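Long-range contacts in uncharacterized protein POB3N (Chaetomium thermophilum var. thermophilum, PDB 4KHB), which probably acts, as the Pob3 subunit of the FACT complex, in reorganising nucleosomes as a histone chaperone during transcription, replication and repair: residues H[13-18]-H[73-78]; H[7-12]-H[23-28]. One frame throughout, in Å; residues are numbered along the deposited sequence.

Contact 1 (H[13-18]-H[73-78]); sequences IYLDLS and IQLDGF
Asp16 OD1 has two partners: it accepts the backbone N-H of Gln74 (OD1 to N 2.8 Å) and forms a salt bridge with Lys170. The N-H reaches the syn side of the carboxylate, 29° out of its plane. Asp16 has left the strand, and chi1 of -75° sets its CG beside the backbone N. OD1 stands where a backbone carbonyl would accept in a continued strand pair, while Asp16 N still donates to Gln74 O at 2.7 Å. Gln74 OE1 also accepts from Lys170, and its NE2 bonds Met41 O of the SPT16D chain. Strand 13-15 pairs antiparallel with strand 72-78 at the edge of the five-stranded sheet of the N-terminal PH-like domain. Tyr14 and Asp76 form a hydrogen-bonded pair, Tyr14 N to Asp76 O being nearly straight and Asp76 N to Tyr14 O longer at 3.3 Å. On the face of Leu15 and Leu75, Leu15 CD2 touches Ile73 CG2 at 3.6 Å. The CD1 methyl of buried Ile13 lies over the face of the buried Phe78 ring, 3.7 Å from its centroid, a CH-pi contact. Gly77 and Phe78 both face Tyr61 in a G1 bulge; at Gly77, phi of 117° would jam a CB against the carbonyl O of Asp76.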
loop_
_atom_site.group_PDB
_atom_site.type_symbol
_atom_site.label_atom_id
_atom_site.label_comp_id
_atom_site.label_asym_id
_atom_site.label_seq_id
_atom_site.Cartn_x
_atom_site.Cartn_y
_atom_site.Cartn_z
ATOM N N ILE H 13 -1.400 18.680 4.788
ATOM C CA ILE H 13 -2.037 17.394 4.530
ATOM C C ILE H 13 -2.007 17.061 3.036
ATOM O O ILE H 13 -2.278 17.923 2.197
ATOM C CB ILE H 13 -3.495 17.385 5.040
ATOM C CG1 ILE H 13 -3.546 17.769 6.523
ATOM C CG2 ILE H 13 -4.146 16.029 4.794
ATOM C CD1 ILE H 13 -2.732 16.856 7.429
ATOM N N TYR H 14 -1.674 15.815 2.709
ATOM C CA TYR H 14 -1.658 15.366 1.320
ATOM C C TYR H 14 -2.949 14.621 0.996
ATOM O O TYR H 14 -3.380 13.747 1.756
ATOM C CB TYR H 14 -0.449 14.461 1.052
ATOM C CG TYR H 14 0.896 15.090 1.340
ATOM C CD1 TYR H 14 1.457 15.035 2.611
ATOM C CD2 TYR H 14 1.615 15.723 0.334
ATOM C CE1 TYR H 14 2.691 15.600 2.872
ATOM C CE2 TYR H 14 2.848 16.288 0.585
ATOM C CZ TYR H 14 3.380 16.225 1.855
ATOM O OH TYR H 14 4.609 16.790 2.108
ATOM N N LEU H 15 -3.569 14.970 -0.127
ATOM C CA LEU H 15 -4.810 14.326 -0.540
ATOM C C LEU H 15 -4.537 13.334 -1.668
ATOM O O LEU H 15 -4.070 13.719 -2.744
ATOM C CB LEU H 15 -5.844 15.387 -0.956
ATOM C CG LEU H 15 -7.212 15.028 -1.554
ATOM C CD1 LEU H 15 -7.159 14.971 -3.075
ATOM C CD2 LEU H 15 -7.757 13.722 -0.987
ATOM N N ASP H 16 -4.856 12.064 -1.412
ATOM C CA ASP H 16 -4.692 10.982 -2.388
ATOM C C ASP H 16 -3.311 10.935 -3.046
ATOM O O ASP H 16 -3.194 10.940 -4.273
ATOM C CB ASP H 16 -5.802 11.029 -3.447
ATOM C CG ASP H 16 -7.137 10.537 -2.912
ATOM O OD1 ASP H 16 -7.137 9.762 -1.929
ATOM O OD2 ASP H 16 -8.184 10.927 -3.469
ATOM N N LEU H 17 -2.274 10.907 -2.210
ATOM C CA LEU H 17 -0.883 10.838 -2.662
ATOM C C LEU H 17 -0.497 12.061 -3.478
ATOM O O LEU H 17 0.301 11.968 -4.414
ATOM C CB LEU H 17 -0.591 9.547 -3.445
ATOM C CG LEU H 17 -1.058 8.231 -2.820
ATOM C CD1 LEU H 17 -0.413 7.035 -3.507
ATOM C CD2 LEU H 17 -0.779 8.216 -1.338
ATOM N N SER H 18 -1.068 13.207 -3.121
ATOM C CA SER H 18 -0.702 14.455 -3.769
ATOM C C SER H 18 0.774 14.730 -3.526
ATOM O O SER H 18 1.307 14.443 -2.453
ATOM C CB SER H 18 -1.554 15.613 -3.244
ATOM O OG SER H 18 -1.291 15.869 -1.877
ATOM N N ILE H 73 -10.871 7.950 0.187
ATOM C CA ILE H 73 -10.174 9.232 0.192
ATOM C C ILE H 73 -9.045 9.145 1.213
ATOM O O ILE H 73 -9.287 8.901 2.398
ATOM C CB ILE H 73 -11.119 10.392 0.566
ATOM C CG1 ILE H 73 -12.288 10.455 -0.418
ATOM C CG2 ILE H 73 -10.365 11.719 0.562
ATOM C CD1 ILE H 73 -11.862 10.703 -1.858
ATOM N N GLN H 74 -7.813 9.333 0.747
ATOM C CA GLN H 74 -6.646 9.223 1.614
ATOM C C GLN H 74 -6.054 10.579 1.988
ATOM O O GLN H 74 -5.615 11.340 1.123
ATOM C CB GLN H 74 -5.584 8.334 0.955
ATOM C CG GLN H 74 -5.938 6.852 0.938
ATOM C CD GLN H 74 -5.037 6.042 0.028
ATOM O OE1 GLN H 74 -5.427 5.663 -1.078
ATOM N NE2 GLN H 74 -3.817 5.785 0.483
ATOM N N LEU H 75 -6.059 10.868 3.287
ATOM C CA LEU H 75 -5.450 12.078 3.817
ATOM C C LEU H 75 -4.340 11.728 4.808
ATOM O O LEU H 75 -4.630 11.323 5.941
ATOM C CB LEU H 75 -6.513 12.926 4.520
ATOM C CG LEU H 75 -7.742 13.350 3.714
ATOM C CD1 LEU H 75 -8.877 13.741 4.644
ATOM C CD2 LEU H 75 -7.408 14.500 2.788
ATOM N N ASP H 76 -3.081 11.879 4.399
ATOM C CA ASP H 76 -1.971 11.628 5.320
ATOM C C ASP H 76 -1.144 12.896 5.548
ATOM O O ASP H 76 -1.204 13.840 4.757
ATOM C CB ASP H 76 -1.097 10.439 4.879
ATOM C CG ASP H 76 -0.416 10.659 3.542
ATOM O OD1 ASP H 76 -0.683 11.686 2.882
ATOM O OD2 ASP H 76 0.398 9.796 3.147
ATOM N N GLY H 77 -0.372 12.902 6.630
ATOM C CA GLY H 77 0.422 14.057 7.008
ATOM C C GLY H 77 -0.026 14.594 8.352
ATOM O O GLY H 77 0.502 15.593 8.845
ATOM N N PHE H 78 -0.997 13.919 8.960
ATOM C CA PHE H 78 -1.454 14.297 10.289
ATOM C C PHE H 78 -0.394 13.945 11.324
ATOM O O PHE H 78 0.434 13.057 11.105
ATOM C CB PHE H 78 -2.764 13.588 10.637
ATOM C CG PHE H 78 -3.939 14.035 9.816
ATOM C CD1 PHE H 78 -4.650 15.177 10.161
ATOM C CD2 PHE H 78 -4.354 13.293 8.720
ATOM C CE1 PHE H 78 -5.741 15.587 9.412
ATOM C CE2 PHE H 78 -5.446 13.693 7.967
ATOM C CZ PHE H 78 -6.141 14.842 8.313
#

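Contact 2 (H[7-12]-H[23-28]); sequences IESFDH and KCRFAE
Glu8 and Phe26 pair through both backbone polar groups: Phe26 N donates to Glu8 O at 2.6 Å, and Glu8 N to Phe26 O at 2.9 Å, each bond almost straight. Phe10 and Cys24 repeat the pattern. Cys24 N donates to Phe10 O, whereas the N-H of Phe10 is bent to 143° at Cys24 O, although N and O are only 2.7 Å apart. Ser9 and Arg25 form the non-hydrogen-bonded pair between them, and their amides turn outward: Ser9 O accepts from Arg85, while the backbone of Arg25 bonds to that of Gly32 on strand 30-35. Strand 8-11 is thus the edge of the four-stranded antiparallel sheet of the PH-like fold, and strand 23-27 is its inner neighbour. Phenylalanines suit the face turned to helix 83-92, where Phe10 and Phe26 both pack on Ile89. Their planes stand 81° apart, with Phe10 CE1 3.7 Å from Phe26 CD2. Arg85 of the helix lies in a cation-pi contact with Phe10 and forms a salt bridge with Glu8 OE1. On the other face, Ser9, Lys23 and Arg25 are polar: Ser9 OG, anti to its backbone N (chi1 -178°), touches the aliphatic part of extended Lys23, 3.2 Å from CE. Ile7 CD1 and Ala27 CB add an apolar contact there at 3.6 Å. Asp11 OD1 stays 5.5 Å from Lys23 NZ, too far for a salt bridge, though the opposite charges may still attract weakly.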
loop_
_atom_site.group_PDB
_atom_site.type_symbol
_atom_site.label_atom_id
_atom_site.label_comp_id
_atom_site.label_asym_id
_atom_site.label_seq_id
_atom_site.Cartn_x
_atom_site.Cartn_y
_atom_site.Cartn_z
ATOM N N ILE H 7 -15.353 25.337 12.347
ATOM C CA ILE H 7 -14.360 24.742 11.459
ATOM C C ILE H 7 -13.227 24.084 12.239
ATOM O O ILE H 7 -12.707 24.662 13.194
ATOM C CB ILE H 7 -13.741 25.819 10.523
ATOM C CG1 ILE H 7 -14.607 26.044 9.283
ATOM C CG2 ILE H 7 -12.360 25.404 10.050
ATOM C CD1 ILE H 7 -15.817 25.151 9.185
ATOM N N GLU H 8 -12.866 22.868 11.845
ATOM C CA GLU H 8 -11.632 22.254 12.316
ATOM C C GLU H 8 -10.649 22.161 11.161
ATOM O O GLU H 8 -10.926 21.515 10.147
ATOM C CB GLU H 8 -11.887 20.866 12.898
ATOM C CG GLU H 8 -12.589 20.866 14.244
ATOM C CD GLU H 8 -11.679 21.338 15.360
ATOM O OE1 GLU H 8 -10.446 21.324 15.166
ATOM O OE2 GLU H 8 -12.193 21.710 16.435
ATOM N N SER H 9 -9.503 22.813 11.312
ATOM C CA SER H 9 -8.550 22.910 10.217
ATOM C C SER H 9 -7.265 22.175 10.560
ATOM O O SER H 9 -6.853 22.129 11.721
ATOM C CB SER H 9 -8.263 24.377 9.887
ATOM O OG SER H 9 -7.378 24.484 8.789
ATOM N N PHE H 10 -6.629 21.610 9.540
ATOM C CA PHE H 10 -5.396 20.860 9.722
ATOM C C PHE H 10 -4.456 21.209 8.578
ATOM O O PHE H 10 -4.862 21.211 7.412
ATOM C CB PHE H 10 -5.676 19.356 9.746
ATOM C CG PHE H 10 -6.502 18.909 10.919
ATOM C CD1 PHE H 10 -7.890 18.914 10.857
ATOM C CD2 PHE H 10 -5.888 18.489 12.090
ATOM C CE1 PHE H 10 -8.650 18.499 11.943
ATOM C CE2 PHE H 10 -6.637 18.075 13.176
ATOM C CZ PHE H 10 -8.020 18.079 13.104
ATOM N N ASP H 11 -3.205 21.511 8.907
ATOM C CA ASP H 11 -2.258 21.972 7.901
ATOM C C ASP H 11 -1.306 20.875 7.438
ATOM O O ASP H 11 -1.117 19.872 8.131
ATOM C CB ASP H 11 -1.467 23.168 8.437
ATOM C CG ASP H 11 -2.070 24.495 8.019
ATOM O OD1 ASP H 11 -2.435 24.632 6.831
ATOM O OD2 ASP H 11 -2.181 25.397 8.873
ATOM N N HIS H 12 -0.721 21.077 6.258
ATOM C CA HIS H 12 0.287 20.172 5.705
ATOM C C HIS H 12 -0.255 18.765 5.458
ATOM O O HIS H 12 0.361 17.774 5.859
ATOM C CB HIS H 12 1.536 20.123 6.593
ATOM C CG HIS H 12 2.782 19.739 5.857
ATOM N ND1 HIS H 12 3.273 20.466 4.795
ATOM C CD2 HIS H 12 3.630 18.697 6.025
ATOM C CE1 HIS H 12 4.372 19.890 4.340
ATOM N NE2 HIS H 12 4.611 18.815 5.070
ATOM N N LYS H 23 -4.378 22.465 2.739
ATOM C CA LYS H 23 -5.109 22.728 3.971
ATOM C C LYS H 23 -6.390 21.903 4.028
ATOM O O LYS H 23 -7.182 21.900 3.082
ATOM C CB LYS H 23 -5.421 24.221 4.076
ATOM C CG LYS H 23 -5.951 24.676 5.425
ATOM C CD LYS H 23 -6.086 26.193 5.444
ATOM C CE LYS H 23 -6.307 26.725 6.847
ATOM N NZ LYS H 23 -6.601 28.185 6.847
ATOM N N CYS H 24 -6.585 21.200 5.139
ATOM C CA CYS H 24 -7.756 20.348 5.309
ATOM C C CYS H 24 -8.727 20.924 6.333
ATOM O O CYS H 24 -8.375 21.096 7.501
ATOM C CB CYS H 24 -7.325 18.943 5.734
ATOM S SG CYS H 24 -8.643 17.707 5.688
ATOM N N ARG H 25 -9.943 21.230 5.894
ATOM C CA ARG H 25 -10.959 21.811 6.769
ATOM C C ARG H 25 -12.162 20.906 6.951
ATOM O O ARG H 25 -12.742 20.428 5.975
ATOM C CB ARG H 25 -11.406 23.181 6.252
ATOM C CG ARG H 25 -10.425 24.283 6.608
ATOM C CD ARG H 25 -10.163 25.280 5.500
ATOM N NE ARG H 25 -9.984 26.621 6.049
ATOM C CZ ARG H 25 -9.476 27.650 5.377
ATOM N NH1 ARG H 25 -9.056 27.489 4.131
ATOM N NH2 ARG H 25 -9.358 28.831 5.963
ATOM N N PHE H 26 -12.495 20.629 8.210
ATOM C CA PHE H 26 -13.670 19.832 8.532
ATOM C C PHE H 26 -14.819 20.725 9.025
ATOM O O PHE H 26 -14.612 21.628 9.844
ATOM C CB PHE H 26 -13.316 18.771 9.570
ATOM C CG PHE H 26 -12.384 17.710 9.053
ATOM C CD1 PHE H 26 -12.880 16.595 8.394
ATOM C CD2 PHE H 26 -11.011 17.824 9.231
ATOM C CE1 PHE H 26 -12.028 15.614 7.917
ATOM C CE2 PHE H 26 -10.151 16.846 8.759
ATOM C CZ PHE H 26 -10.659 15.739 8.101
ATOM N N ALA H 27 -16.021 20.474 8.504
ATOM C CA ALA H 27 -17.239 21.162 8.939
ATOM C C ALA H 27 -18.366 20.153 9.082
ATOM O O ALA H 27 -18.217 18.994 8.695
ATOM C CB ALA H 27 -17.636 22.251 7.959
ATOM N N GLU H 28 -19.491 20.600 9.631
ATOM C CA GLU H 28 -20.672 19.754 9.792
ATOM C C GLU H 28 -21.180 19.117 8.495
ATOM O O GLU H 28 -21.685 17.994 8.511
ATOM C CB GLU H 28 -21.801 20.539 10.471
ATOM C CG GLU H 28 -22.105 20.080 11.894
ATOM C CD GLU H 28 -23.145 20.941 12.587
ATOM O OE1 GLU H 28 -23.649 21.893 11.956
ATOM O OE2 GLU H 28 -23.461 20.664 13.763
#

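In the fold
Both contacts are antiparallel strand pairings, and the chain turns a corner at His12 to pass from strand 8-11 in one sheet of the PH-like domain to strand 13-15 in the other. Each of these strands lies at the edge of its sheet within the chain. Contact 1 is largely buried, its centre about 9 Å from the centre of the chain, and joins distant parts of the sequence; contact 2, its centre about 18 Å from that point, is only partly buried and more local. In contact 1 the Asp16 carboxylate joins the strand pairing, whereas every hydrogen bond across contact 2 is backbone to backbone. Between the sheets, Phe78 CE1 packs 3.7 Å from Phe10 CG. SPT16D reaches contact 1 alone.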